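Local structure of dihydroxyacetone kinase (1UN8) at residues Asn7-Leu12 against Gly80-Ser85; Ile285-Gly290 against Ser313-Leu318; Gln463-Gly468 against Ala480-Leu485. The protein catalyses the ATP-dependent phosphorylation of dihydroxyacetone to dihydroxyacetone phosphate, with magnesium or calcium as cofactor, and works as a homodimer. One frame throughout, in Å; residues are numbered along the deposited sequence.

Contact 1 (Asn7-Leu12 against Gly80-Ser85)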
loop_
_atom_site.group_PDB
_atom_site.type_symbol
_atom_site.label_atom_id
_atom_site.label_comp_id
_atom_site.label_asym_id
_atom_site.label_seq_id
_atom_site.Cartn_x
_atom_site.Cartn_y
_atom_site.Cartn_z
ATOM N N ASN A 7 -15.910 -5.170 -9.974
ATOM C CA ASN A 7 -16.786 -5.687 -11.018
ATOM C C ASN A 7 -18.233 -5.386 -10.649
ATOM O O ASN A 7 -18.710 -4.278 -10.888
ATOM C CB ASN A 7 -16.571 -7.189 -11.150
ATOM C CG ASN A 7 -17.243 -7.772 -12.373
ATOM O OD1 ASN A 7 -17.914 -7.071 -13.129
ATOM N ND2 ASN A 7 -17.065 -9.069 -12.575
ATOM N N GLN A 8 -18.929 -6.367 -10.076
ATOM C CA GLN A 8 -20.316 -6.164 -9.641
ATOM C C GLN A 8 -20.288 -5.569 -8.228
ATOM O O GLN A 8 -19.659 -6.126 -7.327
ATOM C CB GLN A 8 -21.083 -7.495 -9.614
ATOM C CG GLN A 8 -21.289 -8.128 -10.979
ATOM C CD GLN A 8 -21.971 -7.176 -11.961
ATOM O OE1 GLN A 8 -23.133 -6.787 -11.769
ATOM N NE2 GLN A 8 -21.246 -6.789 -13.019
ATOM N N ARG A 9 -20.956 -4.442 -8.022
ATOM C CA ARG A 9 -20.955 -3.841 -6.697
ATOM C C ARG A 9 -21.413 -4.820 -5.623
ATOM O O ARG A 9 -20.785 -4.920 -4.569
ATOM C CB ARG A 9 -21.849 -2.597 -6.649
ATOM C CG ARG A 9 -21.923 -1.957 -5.260
ATOM C CD ARG A 9 -20.550 -1.491 -4.793
ATOM N NE ARG A 9 -20.576 -0.916 -3.451
ATOM C CZ ARG A 9 -20.622 -1.632 -2.330
ATOM N NH1 ARG A 9 -20.641 -2.953 -2.389
ATOM N NH2 ARG A 9 -20.653 -1.031 -1.146
ATOM N N THR A 10 -22.498 -5.545 -5.891
ATOM C CA THR A 10 -23.029 -6.487 -4.913
ATOM C C THR A 10 -22.108 -7.660 -4.592
ATOM O O THR A 10 -22.271 -8.292 -3.548
ATOM C CB THR A 10 -24.434 -7.052 -5.324
ATOM O OG1 THR A 10 -24.322 -7.845 -6.512
ATOM C CG2 THR A 10 -25.415 -5.915 -5.573
ATOM N N HIS A 11 -21.139 -7.949 -5.459
ATOM C CA HIS A 11 -20.204 -9.060 -5.213
ATOM C C HIS A 11 -18.849 -8.587 -4.683
ATOM O O HIS A 11 -17.958 -9.402 -4.409
ATOM C CB HIS A 11 -19.983 -9.864 -6.498
ATOM C CG HIS A 11 -21.213 -10.564 -6.996
ATOM N ND1 HIS A 11 -21.253 -11.234 -8.202
ATOM C CD2 HIS A 11 -22.446 -10.701 -6.450
ATOM C CE1 HIS A 11 -22.457 -11.750 -8.377
ATOM N NE2 HIS A 11 -23.198 -11.442 -7.327
ATOM N N LEU A 12 -18.713 -7.270 -4.538
ATOM C CA LEU A 12 -17.482 -6.621 -4.084
ATOM C C LEU A 12 -16.794 -7.337 -2.926
ATOM O O LEU A 12 -15.679 -7.861 -3.083
ATOM C CB LEU A 12 -17.796 -5.167 -3.690
ATOM C CG LEU A 12 -16.768 -4.042 -3.432
ATOM C CD1 LEU A 12 -15.475 -4.586 -2.848
ATOM C CD2 LEU A 12 -16.499 -3.305 -4.713
ATOM N N GLY A 80 -18.887 -7.552 6.700
ATOM C CA GLY A 80 -20.073 -6.856 6.256
ATOM C C GLY A 80 -19.725 -6.248 4.915
ATOM O O GLY A 80 -18.627 -6.467 4.383
ATOM N N ASP A 81 -20.652 -5.492 4.347
ATOM C CA ASP A 81 -20.383 -4.852 3.071
ATOM C C ASP A 81 -19.381 -3.724 3.365
ATOM O O ASP A 81 -19.004 -3.502 4.528
ATOM C CB ASP A 81 -21.686 -4.300 2.490
ATOM C CG ASP A 81 -21.616 -4.091 0.989
ATOM O OD1 ASP A 81 -22.684 -4.095 0.346
ATOM O OD2 ASP A 81 -20.506 -3.912 0.455
ATOM N N VAL A 82 -18.954 -3.020 2.323
ATOM C CA VAL A 82 -18.002 -1.937 2.492
ATOM C C VAL A 82 -18.474 -0.909 3.510
ATOM O O VAL A 82 -19.518 -0.278 3.330
ATOM C CB VAL A 82 -17.747 -1.205 1.166
ATOM C CG1 VAL A 82 -16.645 -0.172 1.358
ATOM C CG2 VAL A 82 -17.359 -2.195 0.089
ATOM N N PHE A 83 -17.699 -0.747 4.582
ATOM C CA PHE A 83 -18.022 0.220 5.625
ATOM C C PHE A 83 -19.418 0.059 6.201
ATOM O O PHE A 83 -20.023 1.031 6.661
ATOM C CB PHE A 83 -17.867 1.639 5.084
ATOM C CG PHE A 83 -16.448 2.019 4.766
ATOM C CD1 PHE A 83 -16.156 3.277 4.232
ATOM C CD2 PHE A 83 -15.395 1.142 5.031
ATOM C CE1 PHE A 83 -14.834 3.658 3.970
ATOM C CE2 PHE A 83 -14.075 1.511 4.777
ATOM C CZ PHE A 83 -13.793 2.775 4.246
ATOM N N ALA A 84 -19.926 -1.169 6.178
ATOM C CA ALA A 84 -21.260 -1.471 6.700
ATOM C C ALA A 84 -21.192 -2.710 7.583
ATOM O O ALA A 84 -20.615 -3.727 7.193
ATOM C CB ALA A 84 -22.218 -1.704 5.555
ATOM N N SER A 85 -21.783 -2.625 8.769
ATOM C CA SER A 85 -21.771 -3.741 9.713
ATOM C C SER A 85 -22.416 -5.017 9.172
ATOM O O SER A 85 -23.369 -4.961 8.387
ATOM C CB SER A 85 -22.492 -3.350 11.011
ATOM O OG SER A 85 -21.799 -2.344 11.718
HETATM O O HOH W 1 -20.078 -6.371 -1.685
#

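Contact 2 (Ile285-Gly290 against Ser313-Leu318)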
loop_
_atom_site.group_PDB
_atom_site.type_symbol
_atom_site.label_atom_id
_atom_site.label_comp_id
_atom_site.label_asym_id
_atom_site.label_seq_id
_atom_site.Cartn_x
_atom_site.Cartn_y
_atom_site.Cartn_z
ATOM N N ILE A 285 10.916 2.781 22.863
ATOM C CA ILE A 285 10.514 1.791 21.871
ATOM C C ILE A 285 11.411 0.566 21.846
ATOM O O ILE A 285 12.626 0.690 21.700
ATOM C CB ILE A 285 10.542 2.371 20.442
ATOM C CG1 ILE A 285 9.883 3.752 20.412
ATOM C CG2 ILE A 285 9.830 1.412 19.493
ATOM C CD1 ILE A 285 8.555 3.806 19.808
ATOM N N ASP A 286 10.818 -0.620 21.954
ATOM C CA ASP A 286 11.604 -1.852 21.907
ATOM C C ASP A 286 11.202 -2.650 20.688
ATOM O O ASP A 286 11.886 -3.597 20.299
ATOM C CB ASP A 286 11.404 -2.716 23.166
ATOM C CG ASP A 286 12.030 -2.099 24.407
ATOM O OD1 ASP A 286 13.089 -1.444 24.270
ATOM O OD2 ASP A 286 11.476 -2.278 25.517
ATOM N N TRP A 287 10.075 -2.273 20.093
ATOM C CA TRP A 287 9.603 -2.960 18.904
ATOM C C TRP A 287 8.802 -2.072 17.953
ATOM O O TRP A 287 8.080 -1.178 18.379
ATOM C CB TRP A 287 8.741 -4.174 19.272
ATOM C CG TRP A 287 9.385 -5.153 20.209
ATOM C CD1 TRP A 287 9.242 -5.204 21.571
ATOM C CD2 TRP A 287 10.282 -6.213 19.861
ATOM N NE1 TRP A 287 9.993 -6.228 22.086
ATOM C CE2 TRP A 287 10.645 -6.863 21.060
ATOM C CE3 TRP A 287 10.817 -6.676 18.652
ATOM C CZ2 TRP A 287 11.520 -7.953 21.087
ATOM C CZ3 TRP A 287 11.686 -7.755 18.677
ATOM C CH2 TRP A 287 12.031 -8.383 19.888
ATOM N N LEU A 288 8.963 -2.326 16.657
ATOM C CA LEU A 288 8.210 -1.632 15.618
ATOM C C LEU A 288 7.379 -2.683 14.898
ATOM O O LEU A 288 7.853 -3.788 14.632
ATOM C CB LEU A 288 9.121 -0.963 14.598
ATOM C CG LEU A 288 9.805 0.347 14.973
ATOM C CD1 LEU A 288 10.535 0.863 13.753
ATOM C CD2 LEU A 288 8.787 1.367 15.443
ATOM N N ILE A 289 6.126 -2.354 14.628
ATOM C CA ILE A 289 5.251 -3.248 13.890
ATOM C C ILE A 289 4.896 -2.405 12.662
ATOM O O ILE A 289 4.143 -1.424 12.755
ATOM C CB ILE A 289 3.962 -3.617 14.674
ATOM C CG1 ILE A 289 4.292 -4.293 16.008
ATOM C CG2 ILE A 289 3.141 -4.585 13.862
ATOM C CD1 ILE A 289 4.849 -3.350 17.049
ATOM N N GLY A 290 5.467 -2.771 11.518
ATOM C CA GLY A 290 5.235 -2.030 10.292
ATOM C C GLY A 290 6.481 -1.202 10.034
ATOM O O GLY A 290 7.494 -1.461 10.669
ATOM N N SER A 313 2.166 -9.894 30.468
ATOM C CA SER A 313 2.149 -10.821 29.353
ATOM C C SER A 313 2.075 -10.197 27.959
ATOM O O SER A 313 2.264 -10.892 26.963
ATOM C CB SER A 313 0.975 -11.785 29.532
ATOM O OG SER A 313 1.087 -12.507 30.744
ATOM N N ILE A 314 1.796 -8.901 27.878
ATOM C CA ILE A 314 1.671 -8.246 26.581
ATOM C C ILE A 314 2.823 -8.569 25.628
ATOM O O ILE A 314 2.609 -9.163 24.574
ATOM C CB ILE A 314 1.546 -6.686 26.730
ATOM C CG1 ILE A 314 0.194 -6.318 27.351
ATOM C CG2 ILE A 314 1.685 -6.009 25.372
ATOM C CD1 ILE A 314 -0.993 -6.728 26.522
ATOM N N GLU A 315 4.041 -8.185 26.002
ATOM C CA GLU A 315 5.198 -8.411 25.140
ATOM C C GLU A 315 5.395 -9.867 24.731
ATOM O O GLU A 315 5.703 -10.156 23.577
ATOM C CB GLU A 315 6.467 -7.891 25.812
ATOM C CG GLU A 315 7.654 -7.853 24.875
ATOM C CD GLU A 315 8.930 -7.441 25.571
ATOM O OE1 GLU A 315 9.912 -7.084 24.885
ATOM O OE2 GLU A 315 8.953 -7.486 26.811
ATOM N N LYS A 316 5.229 -10.778 25.680
ATOM C CA LYS A 316 5.383 -12.201 25.402
ATOM C C LYS A 316 4.420 -12.590 24.291
ATOM O O LYS A 316 4.802 -13.242 23.322
ATOM C CB LYS A 316 5.083 -13.019 26.664
ATOM C CG LYS A 316 5.179 -14.528 26.484
ATOM C CD LYS A 316 4.648 -15.275 27.712
ATOM C CE LYS A 316 5.460 -14.959 28.969
ATOM N NZ LYS A 316 5.047 -15.762 30.161
ATOM N N ALA A 317 3.170 -12.162 24.437
ATOM C CA ALA A 317 2.121 -12.463 23.471
ATOM C C ALA A 317 2.306 -11.804 22.098
ATOM O O ALA A 317 1.920 -12.371 21.073
ATOM C CB ALA A 317 0.767 -12.080 24.054
ATOM N N LEU A 318 2.880 -10.608 22.073
ATOM C CA LEU A 318 3.095 -9.932 20.808
ATOM C C LEU A 318 4.124 -10.661 19.965
ATOM O O LEU A 318 3.933 -10.863 18.769
ATOM C CB LEU A 318 3.578 -8.501 21.027
ATOM C CG LEU A 318 2.573 -7.427 21.432
ATOM C CD1 LEU A 318 3.269 -6.065 21.395
ATOM C CD2 LEU A 318 1.381 -7.442 20.483
#

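Contact 3 (Gln463-Gly468 against Ala480-Leu485)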
loop_
_atom_site.group_PDB
_atom_site.type_symbol
_atom_site.label_atom_id
_atom_site.label_comp_id
_atom_site.label_asym_id
_atom_site.label_seq_id
_atom_site.Cartn_x
_atom_site.Cartn_y
_atom_site.Cartn_z
ATOM N N GLN A 463 30.404 1.168 -27.681
ATOM C CA GLN A 463 29.957 1.374 -26.314
ATOM C C GLN A 463 28.938 2.508 -26.265
ATOM O O GLN A 463 27.959 2.451 -25.522
ATOM C CB GLN A 463 31.158 1.675 -25.411
ATOM C CG GLN A 463 32.088 0.483 -25.270
ATOM C CD GLN A 463 31.338 -0.769 -24.834
ATOM O OE1 GLN A 463 31.035 -1.639 -25.652
ATOM N NE2 GLN A 463 31.056 -0.875 -23.533
ATOM N N MET A 464 29.163 3.534 -27.071
ATOM C CA MET A 464 28.240 4.648 -27.099
ATOM C C MET A 464 26.867 4.126 -27.544
ATOM O O MET A 464 25.826 4.539 -27.024
ATOM C CB MET A 464 28.765 5.720 -28.050
ATOM C CG MET A 464 27.950 6.990 -28.076
ATOM S SD MET A 464 28.950 8.385 -28.620
ATOM C CE MET A 464 29.310 7.893 -30.293
ATOM N N LYS A 465 26.867 3.187 -28.484
ATOM C CA LYS A 465 25.611 2.627 -28.987
ATOM C C LYS A 465 24.918 1.734 -27.970
ATOM O O LYS A 465 23.698 1.774 -27.826
ATOM C CB LYS A 465 25.855 1.833 -30.277
ATOM C CG LYS A 465 26.348 2.692 -31.433
ATOM C CD LYS A 465 26.769 1.856 -32.634
ATOM C CE LYS A 465 25.600 1.078 -33.205
ATOM N NZ LYS A 465 25.978 0.419 -34.485
ATOM N N PHE A 466 25.699 0.929 -27.260
ATOM C CA PHE A 466 25.141 0.022 -26.272
ATOM C C PHE A 466 24.372 0.759 -25.178
ATOM O O PHE A 466 23.230 0.424 -24.877
ATOM C CB PHE A 466 26.250 -0.810 -25.626
ATOM C CG PHE A 466 25.735 -1.792 -24.622
ATOM C CD1 PHE A 466 25.190 -3.008 -25.038
ATOM C CD2 PHE A 466 25.715 -1.469 -23.264
ATOM C CE1 PHE A 466 24.626 -3.891 -24.118
ATOM C CE2 PHE A 466 25.155 -2.343 -22.332
ATOM C CZ PHE A 466 24.607 -3.560 -22.764
ATOM N N TYR A 467 25.007 1.764 -24.589
ATOM C CA TYR A 467 24.391 2.531 -23.516
ATOM C C TYR A 467 23.404 3.555 -24.058
ATOM O O TYR A 467 22.306 3.712 -23.528
ATOM C CB TYR A 467 25.472 3.246 -22.693
ATOM C CG TYR A 467 26.489 2.321 -22.065
ATOM C CD1 TYR A 467 27.852 2.579 -22.176
ATOM C CD2 TYR A 467 26.089 1.182 -21.368
ATOM C CE1 TYR A 467 28.796 1.721 -21.612
ATOM C CE2 TYR A 467 27.019 0.321 -20.799
ATOM C CZ TYR A 467 28.372 0.595 -20.927
ATOM O OH TYR A 467 29.304 -0.261 -20.386
ATOM N N GLY A 468 23.803 4.252 -25.116
ATOM C CA GLY A 468 22.946 5.268 -25.702
ATOM C C GLY A 468 21.694 4.703 -26.344
ATOM O O GLY A 468 20.679 5.394 -26.426
ATOM N N ALA A 480 26.858 9.654 -38.825
ATOM C CA ALA A 480 27.996 10.139 -39.580
ATOM C C ALA A 480 29.273 9.466 -39.065
ATOM O O ALA A 480 30.182 9.167 -39.840
ATOM C CB ALA A 480 28.105 11.671 -39.446
ATOM N N LEU A 481 29.325 9.214 -37.759
ATOM C CA LEU A 481 30.500 8.608 -37.137
ATOM C C LEU A 481 30.781 7.191 -37.614
ATOM O O LEU A 481 31.890 6.884 -38.041
ATOM C CB LEU A 481 30.353 8.593 -35.613
ATOM C CG LEU A 481 31.569 8.948 -34.746
ATOM C CD1 LEU A 481 31.527 8.090 -33.502
ATOM C CD2 LEU A 481 32.867 8.734 -35.483
ATOM N N GLN A 482 29.779 6.328 -37.532
ATOM C CA GLN A 482 29.949 4.941 -37.945
ATOM C C GLN A 482 30.472 4.816 -39.370
ATOM O O GLN A 482 31.463 4.133 -39.613
ATOM C CB GLN A 482 28.630 4.182 -37.814
ATOM C CG GLN A 482 28.776 2.707 -38.064
ATOM C CD GLN A 482 27.981 1.881 -37.080
ATOM O OE1 GLN A 482 26.746 1.932 -37.051
ATOM N NE2 GLN A 482 28.689 1.116 -36.255
ATOM N N PRO A 483 29.808 5.477 -40.334
ATOM C CA PRO A 483 30.258 5.405 -41.725
ATOM C C PRO A 483 31.733 5.758 -41.817
ATOM O O PRO A 483 32.507 5.056 -42.470
ATOM C CB PRO A 483 29.373 6.439 -42.422
ATOM C CG PRO A 483 28.113 6.379 -41.643
ATOM C CD PRO A 483 28.608 6.330 -40.221
ATOM N N ALA A 484 32.106 6.842 -41.137
ATOM C CA ALA A 484 33.482 7.320 -41.126
ATOM C C ALA A 484 34.431 6.310 -40.506
ATOM O O ALA A 484 35.497 6.037 -41.062
ATOM C CB ALA A 484 33.567 8.647 -40.376
ATOM N N LEU A 485 34.055 5.755 -39.358
ATOM C CA LEU A 485 34.921 4.790 -38.693
ATOM C C LEU A 485 35.029 3.507 -39.496
ATOM O O LEU A 485 36.049 2.811 -39.445
ATOM C CB LEU A 485 34.426 4.497 -37.274
ATOM C CG LEU A 485 34.567 5.697 -36.327
ATOM C CD1 LEU A 485 34.234 5.280 -34.914
ATOM C CD2 LEU A 485 35.986 6.246 -36.393
#

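Contact 1 (Asn7-Leu12 against Gly80-Ser85)
Arg9 reaches across from the loop ahead of helix 12-22 and grips Asp81 end-on. Both terminal nitrogens converge on one carboxylate oxygen: NH1 of Arg9 lies 3.0 Å from OD2 of Asp81, and NH2 of Arg9 gives OD2 of Asp81 a longer, more bent bond of 3.3 Å (141°). OD2 of Asp81 stays in the guanidinium plane, with the carboxylate plane 84° to it; NH1 meets the syn lone pair, and NH2 comes from above the carboxylate plane. With chi1 and chi3 of Arg9 anti, the bend at chi2 (61°) turns the guanidinium toward Asp81. The same NH2 of Arg9 also rests 3.7 Å from CG2 of Val82. Leu12 completes the contact at the start of the helix, its CG 4.0 Å from CG2 of Val82; it also packs on Pro199 of its own chain and on Ile271 of the second subunit. Val82 follows Asp81 in a type II turn from Asp81 to Ala84, where the backbone N of Val82 donates to OD2 of Asp81 over 2.6 Å. The next residue, Phe83, meets the active-site His220 edge-to-face. Three N-H groups thus converge on OD2 of Asp81, two from a cation, an arrangement that would be expected to stabilise the ionised carboxylate and that ties the N-terminal loop to the turn beside the substrate site.

Contact 2 (Ile285-Gly290 against Ser313-Leu318)
The indole of Trp287 and the carboxylate of Glu315 meet edge-on, their planes 70° apart, and the contact is made at the pyrrole edge of the indole. NE1 of Trp287 donates to OE1 of Glu315 over 2.9 Å in a nearly straight bond (171°). The oxygen lies close to the ring plane and accepts through its anti lone pair, the one facing away from the other carboxylate oxygen. Neither indole face is touched by the helix segment; around the ring, Trp287 also packs against Leu310 and Pro332 from loops. Glu315 spans the gap with a fully extended chain: CG stands anti to the backbone N (chi1 -169°) and chi2 is likewise anti, which carries the carboxylate from the helix to the indole while CG of Glu315 remains 4.0 Å from NE1 of Trp287. The two side chains cross at about a right angle. A second acid is close by, with OD2 of Asp286 5.1 Å from OE1 of Glu315, but Asp286 forms a salt bridge with Arg253, which would be expected to temper the repulsion. This single polar link lies near the surface, away from the annotated sites. Strand 285-292 is the outermost strand of its mixed sheet within the chain and runs parallel to strand 254-260, to which Trp287 is joined by backbone bonding with Val256. The short helix 314-319 follows strand 301-309; its Ile314 and Ala317 pack on Ile161 of helix 155-167, and Leu318 rests on Ala255 of strand 254-260.

Contact 3 (Gln463-Gly468 against Ala480-Leu485)
Met464 and Leu481 make the apolar half of this contact between helices 453-468 and 478-490, the terminal methyl CE of Met464 lying 3.9 Å from CD1 of Leu481. Beside them, the side chains of Lys465 and Gln482 cross at about a right angle, and NZ of Lys465 lies beside the amide end of Gln482. CD of Gln482 is 3.6 Å from NZ of Lys465. The lysine chain bends at chi3 (63°), which turns CE and NZ toward the glutamine, whereas Met464 sets CG anti to its backbone N (chi1 -175°) and bends at chi3 to present CE. NZ of Lys465 has a long, weak ion pair with Asp471. In the next shell, Met464 packs on Leu435 and Leu481 on Phe439, both of helix 430-448, while Leu481 also meets Leu461 and Leu539. On another side of helix 453-468, Gln463 and Tyr467 both hydrogen-bond to Glu123 of the second subunit. Helix 478-490 is kinked at Pro483, whose nitrogen lacks a bond to the preceding turn. Gly468, which binds ATP, ends this segment, and the side chain of ATP-binding Met477 is about 4 Å from that of Met464. With Leu481 about 5 Å from the bound phospholipid, the arrangement belongs to the eight-helix alpha barrel of the DhaL domain, close to both its lipid-filled pocket and its nucleotide site.

The three contacts follow one another along the chain and none touches another. Contacts 1 and 2 lie in the DhaK part, their centres 34 Å apart. Contact 1 adjoins the substrate site, the side chain of Val82 being about 5 Å from Gly60 and about 7 Å from that of His220, whereas contact 2 is remote from the annotated sites. Contact 3 belongs to the DhaL barrel, with its centre 59 Å from that of contact 1 and 60 Å from that of contact 2, across the centre of the chain. It nevertheless meets DhaK residues of the second subunit, consistent with the ATP-binding domain of one chain serving the dihydroxyacetone site of the other.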